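Local coordinates for protein endoglucanase (Komagataeibacter sucrofermentans, PDB 6VC5) that probably hydrolyses internal beta-1,4-glucosidic linkages of cellulose and related beta-glucans, at residues F42-G47 with A101-R106. Numbering follows the deposited sequence.
Sequences FSAAAG and AWAGKR
The Schellman motif that ends helix 33-46 is gripped by R106, reaching over from the last turn of helix 90-106 in this helical glycosyl hydrolase family 8 fold. The two helix ends run nearly parallel, 27° apart with axes 9.1 Å from each other. A44 turns its methyl into the interface, where CB lies 4.4 Å from A103 CB and also meets W102 CB; alanine suits both positions by letting the backbones come close, and F52 of helix 49-62 touches the pair. W102 has CG anti to its carbonyl carbon (chi1 -76°); its indole reaches A45, CZ3 lying 4.2 Å from A45 CB, and also meets F320. R106, bent at chi2 and chi3, donates NH1 to A44 O (3.0 Å), in the carbonyl plane, with a weak second bond from NE. A water accepts from R106 NH1 (2.7 Å) and donates to A45 O. G47 CA sits over one guanidinium face; its positive phi suits glycine, whose lack of a side chain also leaves room for R106. An alanine at R106 would probably cost the A44 carbonyl its guanidinium donors and the water its NH1 partner. The positive guanidinium, close to last-turn carbonyls, probably also offsets the negative end of the helix dipole.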
# COMPACT_ATOMS: atom_id res chain seq x y z
N PHE A 42 -8.15 7.32 -5.34
CA PHE A 42 -7.86 8.36 -6.32
C PHE A 42 -9.11 9.16 -6.68
O PHE A 42 -9.04 10.39 -6.84
CB PHE A 42 -7.26 7.76 -7.60
CG PHE A 42 -6.00 6.94 -7.40
CD1 PHE A 42 -5.24 7.04 -6.25
CD2 PHE A 42 -5.58 6.07 -8.39
CE1 PHE A 42 -4.07 6.27 -6.08
CE2 PHE A 42 -4.43 5.31 -8.24
CZ PHE A 42 -3.69 5.40 -7.08
N SER A 43 -10.25 8.48 -6.84
CA SER A 43 -11.50 9.18 -7.15
C SER A 43 -11.97 10.04 -5.99
O SER A 43 -12.49 11.14 -6.20
CB SER A 43 -12.58 8.20 -7.63
OG SER A 43 -12.94 7.28 -6.62
N ALA A 44 -11.78 9.58 -4.75
CA ALA A 44 -12.10 10.42 -3.59
C ALA A 44 -11.22 11.66 -3.55
O ALA A 44 -11.70 12.78 -3.32
CB ALA A 44 -11.96 9.61 -2.30
N ALA A 45 -9.90 11.48 -3.74
CA ALA A 45 -8.98 12.62 -3.73
C ALA A 45 -9.29 13.60 -4.86
O ALA A 45 -9.19 14.82 -4.68
CB ALA A 45 -7.54 12.11 -3.85
N ALA A 46 -9.65 13.09 -6.04
CA ALA A 46 -9.95 13.92 -7.19
C ALA A 46 -11.35 14.53 -7.16
O ALA A 46 -11.63 15.43 -7.95
CB ALA A 46 -9.80 13.09 -8.47
N GLY A 47 -12.23 14.06 -6.28
CA GLY A 47 -13.59 14.57 -6.22
C GLY A 47 -14.54 14.01 -7.25
O GLY A 47 -15.51 14.69 -7.61
N ALA A 101 -13.19 6.57 4.35
CA ALA A 101 -13.09 7.65 5.32
C ALA A 101 -13.02 9.00 4.62
O ALA A 101 -13.71 9.95 4.99
CB ALA A 101 -11.87 7.44 6.22
N TRP A 102 -12.18 9.11 3.59
CA TRP A 102 -12.08 10.37 2.86
C TRP A 102 -13.38 10.73 2.16
O TRP A 102 -13.82 11.88 2.21
CB TRP A 102 -10.97 10.27 1.83
CG TRP A 102 -9.61 10.36 2.38
CD1 TRP A 102 -9.26 10.51 3.69
CD2 TRP A 102 -8.40 10.38 1.63
NE1 TRP A 102 -7.88 10.59 3.80
CE2 TRP A 102 -7.34 10.50 2.55
CE3 TRP A 102 -8.11 10.27 0.26
CZ2 TRP A 102 -6.00 10.55 2.14
CZ3 TRP A 102 -6.78 10.31 -0.14
CH2 TRP A 102 -5.75 10.45 0.80
N ALA A 103 -14.00 9.76 1.50
CA ALA A 103 -15.25 10.01 0.79
C ALA A 103 -16.36 10.39 1.77
O ALA A 103 -17.18 11.27 1.47
CB ALA A 103 -15.65 8.76 0.00
N GLY A 104 -16.42 9.73 2.92
CA GLY A 104 -17.46 10.04 3.88
C GLY A 104 -17.29 11.43 4.46
O GLY A 104 -18.28 12.12 4.72
N LYS A 105 -16.05 11.87 4.62
CA LYS A 105 -15.80 13.21 5.13
C LYS A 105 -16.11 14.27 4.08
O LYS A 105 -16.85 15.22 4.34
CB LYS A 105 -14.36 13.29 5.64
CG LYS A 105 -14.22 12.62 7.00
CD LYS A 105 -12.79 12.36 7.43
CE LYS A 105 -12.78 11.89 8.88
NZ LYS A 105 -11.41 11.64 9.42
N ARG A 106 -15.60 14.09 2.86
CA ARG A 106 -15.74 15.14 1.85
C ARG A 106 -17.16 15.27 1.33
O ARG A 106 -17.59 16.37 0.98
CB ARG A 106 -14.75 14.89 0.72
CG ARG A 106 -15.38 14.41 -0.56
CD ARG A 106 -15.12 15.40 -1.66
NE ARG A 106 -13.79 15.19 -2.20
CZ ARG A 106 -13.11 16.06 -2.92
NH1 ARG A 106 -11.89 15.73 -3.34
NH2 ARG A 106 -13.62 17.24 -3.22
O HOH W 1 -10.47 17.38 -4.96